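Local coordinates for protein superoxide dismutase (Clostridium difficile, PDB 3TJT) that probably protects cells by converting superoxide radicals to hydrogen peroxide and oxygen at a protein-bound iron(III) ion, at residues Lys9-Leu18 against Lys86-Pro94. Numbering follows the deposited sequence.
Sequences KPLPYAYDAL and KFFFDIMTP
Tyr13 and Phe89 illustrate how a side-chain hydroxyl can serve a carbonyl at the end of a helix, here 72-90. Tyr13 OH donates to Phe89 O over 2.7 Å, on a lone pair in the carbonyl plane, with a C=O...donor angle of 120°. Within its segment this oxygen otherwise receives only a weak bond from Met92 N. Chi1 of Tyr13, 32°, sets the ring between the backbone N and carbonyl carbon and aims it at the helix end; Leu18 CD2 and Pro12 CD lie over its opposite faces.

The second polar link is a salt bridge. Lys9, extended throughout with CG anti to its N, brings NZ to 2.8 Å from Asp90 OD2 on the syn side, 20° out of the carboxylate plane, and makes a weak second bond to Asp90 OD1. Its backbone is fixed separately, Lys9 N and O bonding to Tyr35 and His31 of helix 24-46.

Apolar contacts accompany both links: Leu11 CD1 makes an off-centre CH-pi contact with the Phe89 ring, 4.1 Å from its centroid, Leu18 CD1 meets Met92 CE at 3.8 Å, and Pro94 packs against the Tyr13 ring and Ala17 CB. Phe89 also packs edge-to-face on the iron ligand His30. The N-terminal loop is thus fastened, beside the metal site, to the second long helix of the iron/manganese superoxide dismutase alpha-hairpin domain.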
ATOM      1  N   LYS A   9     -21.833  -0.194   7.305  1.00 21.36           N
ATOM      2  CA  LYS A   9     -22.314  -0.708   8.583  1.00 20.56           C
ATOM      3  C   LYS A   9     -21.755   0.155   9.713  1.00 22.12           C
ATOM      4  O   LYS A   9     -20.546   0.384   9.788  1.00 20.15           O
ATOM      5  CB  LYS A   9     -21.886  -2.163   8.765  1.00 21.88           C
ATOM      6  CG  LYS A   9     -22.288  -2.769  10.108  1.00 22.12           C
ATOM      7  CD  LYS A   9     -22.084  -4.272  10.106  1.00 26.33           C
ATOM      8  CE  LYS A   9     -22.523  -4.910  11.419  1.00 28.94           C
ATOM      9  NZ  LYS A   9     -22.379  -6.393  11.359  1.00 29.71           N
ATOM     10  N   PRO A  10     -22.634   0.658  10.593  1.00 22.58           N
ATOM     11  CA  PRO A  10     -22.138   1.476  11.706  1.00 21.85           C
ATOM     12  C   PRO A  10     -21.149   0.690  12.554  1.00 20.40           C
ATOM     13  O   PRO A  10     -21.315  -0.513  12.742  1.00 22.01           O
ATOM     14  CB  PRO A  10     -23.410   1.784  12.511  1.00 25.04           C
ATOM     15  CG  PRO A  10     -24.520   1.683  11.496  1.00 24.70           C
ATOM     16  CD  PRO A  10     -24.105   0.546  10.597  1.00 23.93           C
ATOM     17  N   LEU A  11     -20.120   1.361  13.054  1.00 22.62           N
ATOM     18  CA  LEU A  11     -19.131   0.700  13.901  1.00 19.56           C
ATOM     19  C   LEU A  11     -19.849   0.009  15.061  1.00 22.42           C
ATOM     20  O   LEU A  11     -20.732   0.598  15.682  1.00 25.01           O
ATOM     21  CB  LEU A  11     -18.108   1.711  14.423  1.00 19.24           C
ATOM     22  CG  LEU A  11     -16.812   1.108  14.955  1.00 23.03           C
ATOM     23  CD1 LEU A  11     -15.998   0.469  13.815  1.00 20.25           C
ATOM     24  CD2 LEU A  11     -15.985   2.176  15.664  1.00 19.64           C
ATOM     25  N   PRO A  12     -19.494  -1.254  15.335  1.00 22.93           N
ATOM     26  CA  PRO A  12     -20.221  -2.064  16.329  1.00 23.61           C
ATOM     27  C   PRO A  12     -19.887  -1.753  17.797  1.00 27.12           C
ATOM     28  O   PRO A  12     -20.324  -2.491  18.682  1.00 24.24           O
ATOM     29  CB  PRO A  12     -19.783  -3.504  16.005  1.00 26.87           C
ATOM     30  CG  PRO A  12     -19.151  -3.439  14.623  1.00 25.09           C
ATOM     31  CD  PRO A  12     -18.552  -2.063  14.541  1.00 22.91           C
ATOM     32  N   TYR A  13     -19.111  -0.703  18.046  1.00 25.33           N
ATOM     33  CA  TYR A  13     -18.687  -0.329  19.397  1.00 22.87           C
ATOM     34  C   TYR A  13     -18.246   1.127  19.319  1.00 24.76           C
ATOM     35  O   TYR A  13     -18.188   1.698  18.232  1.00 22.19           O
ATOM     36  CB  TYR A  13     -17.534  -1.224  19.883  1.00 22.86           C
ATOM     37  CG  TYR A  13     -16.645  -1.673  18.742  1.00 22.64           C
ATOM     38  CD1 TYR A  13     -15.677  -0.823  18.221  1.00 22.32           C
ATOM     39  CD2 TYR A  13     -16.809  -2.928  18.159  1.00 22.21           C
ATOM     40  CE1 TYR A  13     -14.876  -1.215  17.145  1.00 23.05           C
ATOM     41  CE2 TYR A  13     -16.021  -3.329  17.085  1.00 21.19           C
ATOM     42  CZ  TYR A  13     -15.053  -2.470  16.583  1.00 21.24           C
ATOM     43  OH  TYR A  13     -14.270  -2.855  15.507  1.00 19.70           O
ATOM     44  N   ALA A  14     -17.939   1.732  20.462  1.00 23.31           N
ATOM     45  CA  ALA A  14     -17.504   3.122  20.476  1.00 24.29           C
ATOM     46  C   ALA A  14     -16.179   3.270  19.724  1.00 21.45           C
ATOM     47  O   ALA A  14     -15.388   2.327  19.667  1.00 20.42           O
ATOM     48  CB  ALA A  14     -17.351   3.608  21.910  1.00 26.53           C
ATOM     49  N   TYR A  15     -15.924   4.456  19.181  1.00 22.97           N
ATOM     50  CA  TYR A  15     -14.705   4.664  18.400  1.00 21.55           C
ATOM     51  C   TYR A  15     -13.428   4.554  19.237  1.00 23.12           C
ATOM     52  O   TYR A  15     -12.359   4.275  18.696  1.00 22.85           O
ATOM     53  CB  TYR A  15     -14.747   5.993  17.634  1.00 21.94           C
ATOM     54  CG  TYR A  15     -15.674   5.989  16.437  1.00 24.47           C
ATOM     55  CD1 TYR A  15     -15.180   5.819  15.152  1.00 21.37           C
ATOM     56  CD2 TYR A  15     -17.045   6.143  16.596  1.00 24.19           C
ATOM     57  CE1 TYR A  15     -16.022   5.826  14.056  1.00 21.94           C
ATOM     58  CE2 TYR A  15     -17.900   6.140  15.507  1.00 25.93           C
ATOM     59  CZ  TYR A  15     -17.380   5.976  14.232  1.00 26.17           C
ATOM     60  OH  TYR A  15     -18.225   5.978  13.144  1.00 26.12           O
ATOM     61  N   ASP A  16     -13.535   4.762  20.552  1.00 20.65           N
ATOM     62  CA  ASP A  16     -12.389   4.602  21.440  1.00 19.51           C
ATOM     63  C   ASP A  16     -12.375   3.252  22.172  1.00 19.49           C
ATOM     64  O   ASP A  16     -11.575   3.034  23.083  1.00 19.60           O
ATOM     65  CB  ASP A  16     -12.311   5.769  22.447  1.00 24.09           C
ATOM     66  CG  ASP A  16     -13.485   5.789  23.425  1.00 32.28           C
ATOM     67  OD1 ASP A  16     -14.413   4.966  23.280  1.00 26.10           O
ATOM     68  OD2 ASP A  16     -13.477   6.631  24.348  1.00 29.97           O
ATOM     69  N   ALA A  17     -13.250   2.338  21.762  1.00 22.31           N
ATOM     70  CA  ALA A  17     -13.427   1.077  22.486  1.00 22.23           C
ATOM     71  C   ALA A  17     -12.219   0.147  22.387  1.00 24.01           C
ATOM     72  O   ALA A  17     -12.023  -0.720  23.241  1.00 21.01           O
ATOM     73  CB  ALA A  17     -14.700   0.360  22.011  1.00 19.98           C
ATOM     74  N   LEU A  18     -11.396   0.341  21.357  1.00 19.18           N
ATOM     75  CA  LEU A  18     -10.252  -0.533  21.130  1.00 18.28           C
ATOM     76  C   LEU A  18      -8.927   0.054  21.631  1.00 19.69           C
ATOM     77  O   LEU A  18      -7.863  -0.529  21.426  1.00 18.81           O
ATOM     78  CB  LEU A  18     -10.151  -0.882  19.635  1.00 19.17           C
ATOM     79  CG  LEU A  18     -11.433  -1.458  19.031  1.00 19.28           C
ATOM     80  CD1 LEU A  18     -11.191  -1.875  17.563  1.00 19.24           C
ATOM     81  CD2 LEU A  18     -11.945  -2.652  19.858  1.00 19.52           C
ATOM     82  N   LYS A  86     -16.068  -4.037   6.473  1.00 18.21           N
ATOM     83  CA  LYS A  86     -17.198  -4.499   7.273  1.00 19.19           C
ATOM     84  C   LYS A  86     -16.753  -5.703   8.099  1.00 18.84           C
ATOM     85  O   LYS A  86     -16.994  -5.766   9.313  1.00 17.88           O
ATOM     86  CB  LYS A  86     -18.405  -4.867   6.401  1.00 19.79           C
ATOM     87  CG  LYS A  86     -19.629  -5.254   7.244  1.00 24.27           C
ATOM     88  CD  LYS A  86     -20.696  -5.989   6.438  1.00 30.93           C
ATOM     89  CE  LYS A  86     -21.189  -5.171   5.276  1.00 38.84           C
ATOM     90  NZ  LYS A  86     -22.284  -5.863   4.527  1.00 46.33           N
ATOM     91  N   PHE A  87     -16.081  -6.644   7.442  1.00 17.13           N
ATOM     92  CA  PHE A  87     -15.575  -7.847   8.096  1.00 17.14           C
ATOM     93  C   PHE A  87     -14.590  -7.507   9.215  1.00 18.80           C
ATOM     94  O   PHE A  87     -14.669  -8.048  10.321  1.00 17.79           O
ATOM     95  CB  PHE A  87     -14.893  -8.764   7.058  1.00 17.66           C
ATOM     96  CG  PHE A  87     -14.339 -10.026   7.639  1.00 19.82           C
ATOM     97  CD1 PHE A  87     -15.089 -11.195   7.629  1.00 20.78           C
ATOM     98  CD2 PHE A  87     -13.081 -10.051   8.208  1.00 18.57           C
ATOM     99  CE1 PHE A  87     -14.584 -12.357   8.166  1.00 20.47           C
ATOM    100  CE2 PHE A  87     -12.574 -11.218   8.762  1.00 20.85           C
ATOM    101  CZ  PHE A  87     -13.325 -12.369   8.742  1.00 20.34           C
ATOM    102  N   PHE A  88     -13.658  -6.609   8.915  1.00 16.45           N
ATOM    103  CA  PHE A  88     -12.611  -6.232   9.862  1.00 15.33           C
ATOM    104  C   PHE A  88     -13.175  -5.594  11.143  1.00 15.21           C
ATOM    105  O   PHE A  88     -12.778  -5.959  12.253  1.00 17.86           O
ATOM    106  CB  PHE A  88     -11.626  -5.281   9.170  1.00 17.34           C
ATOM    107  CG  PHE A  88     -10.443  -4.899  10.010  1.00 14.99           C
ATOM    108  CD1 PHE A  88      -9.596  -5.866  10.529  1.00 15.05           C
ATOM    109  CD2 PHE A  88     -10.159  -3.559  10.253  1.00 16.97           C
ATOM    110  CE1 PHE A  88      -8.484  -5.516  11.298  1.00 16.31           C
ATOM    111  CE2 PHE A  88      -9.052  -3.196  11.025  1.00 18.47           C
ATOM    112  CZ  PHE A  88      -8.212  -4.172  11.538  1.00 16.45           C
ATOM    113  N   PHE A  89     -14.077  -4.633  10.995  1.00 17.55           N
ATOM    114  CA  PHE A  89     -14.626  -3.999  12.192  1.00 17.21           C
ATOM    115  C   PHE A  89     -15.462  -5.006  12.990  1.00 20.37           C
ATOM    116  O   PHE A  89     -15.471  -4.960  14.216  1.00 19.21           O
ATOM    117  CB  PHE A  89     -15.395  -2.726  11.846  1.00 16.28           C
ATOM    118  CG  PHE A  89     -14.532  -1.671  11.187  1.00 16.66           C
ATOM    119  CD1 PHE A  89     -13.304  -1.322  11.747  1.00 18.16           C
ATOM    120  CD2 PHE A  89     -14.934  -1.047  10.020  1.00 17.86           C
ATOM    121  CE1 PHE A  89     -12.493  -0.361  11.143  1.00 19.22           C
ATOM    122  CE2 PHE A  89     -14.130  -0.075   9.415  1.00 16.17           C
ATOM    123  CZ  PHE A  89     -12.910   0.260   9.976  1.00 15.59           C
ATOM    124  N   ASP A  90     -16.109  -5.945  12.296  1.00 18.49           N
ATOM    125  CA  ASP A  90     -16.872  -6.999  12.984  1.00 21.83           C
ATOM    126  C   ASP A  90     -15.998  -8.003  13.738  1.00 23.74           C
ATOM    127  O   ASP A  90     -16.447  -8.633  14.706  1.00 22.27           O
ATOM    128  CB  ASP A  90     -17.781  -7.751  11.994  1.00 20.73           C
ATOM    129  CG  ASP A  90     -19.079  -7.023  11.716  1.00 25.87           C
ATOM    130  OD1 ASP A  90     -19.389  -6.035  12.417  1.00 23.55           O
ATOM    131  OD2 ASP A  90     -19.796  -7.441  10.782  1.00 25.76           O
ATOM    132  N   ILE A  91     -14.747  -8.160  13.311  1.00 18.29           N
ATOM    133  CA  ILE A  91     -13.891  -9.197  13.874  1.00 17.30           C
ATOM    134  C   ILE A  91     -13.057  -8.671  15.054  1.00 16.85           C
ATOM    135  O   ILE A  91     -12.205  -9.373  15.597  1.00 18.63           O
ATOM    136  CB  ILE A  91     -12.991  -9.857  12.792  1.00 17.15           C
ATOM    137  CG1 ILE A  91     -12.629 -11.293  13.183  1.00 18.90           C
ATOM    138  CG2 ILE A  91     -11.723  -9.034  12.537  1.00 18.77           C
ATOM    139  CD1 ILE A  91     -13.856 -12.170  13.433  1.00 18.36           C
ATOM    140  N   MET A  92     -13.320  -7.428  15.443  1.00 18.37           N
ATOM    141  CA  MET A  92     -12.688  -6.862  16.628  1.00 17.00           C
ATOM    142  C   MET A  92     -13.744  -6.549  17.683  1.00 16.28           C
ATOM    143  O   MET A  92     -14.916  -6.357  17.359  1.00 17.50           O
ATOM    144  CB  MET A  92     -11.905  -5.594  16.269  1.00 16.94           C
ATOM    145  CG  MET A  92     -10.767  -5.855  15.255  1.00 17.60           C
ATOM    146  SD  MET A  92      -9.738  -4.396  15.004  1.00 17.61           S
ATOM    147  CE  MET A  92     -10.824  -3.353  14.053  1.00 18.33           C
ATOM    148  N   THR A  93     -13.320  -6.489  18.943  1.00 17.69           N
ATOM    149  CA  THR A  93     -14.253  -6.183  20.028  1.00 17.76           C
ATOM    150  C   THR A  93     -13.504  -5.715  21.275  1.00 16.89           C
ATOM    151  O   THR A  93     -12.384  -6.154  21.533  1.00 18.29           O
ATOM    152  CB  THR A  93     -15.096  -7.436  20.406  1.00 20.38           C
ATOM    153  OG1 THR A  93     -16.006  -7.109  21.474  1.00 19.83           O
ATOM    154  CG2 THR A  93     -14.191  -8.570  20.845  1.00 18.05           C
ATOM    155  N   PRO A  94     -14.131  -4.828  22.063  1.00 17.16           N
ATOM    156  CA  PRO A  94     -13.569  -4.458  23.368  1.00 20.28           C
ATOM    157  C   PRO A  94     -13.802  -5.536  24.432  1.00 23.35           C
ATOM    158  O   PRO A  94     -13.182  -5.485  25.494  1.00 21.53           O
ATOM    159  CB  PRO A  94     -14.342  -3.188  23.728  1.00 21.61           C
ATOM    160  CG  PRO A  94     -15.649  -3.346  23.042  1.00 23.70           C
ATOM    161  CD  PRO A  94     -15.337  -4.045  21.737  1.00 20.56           C
TER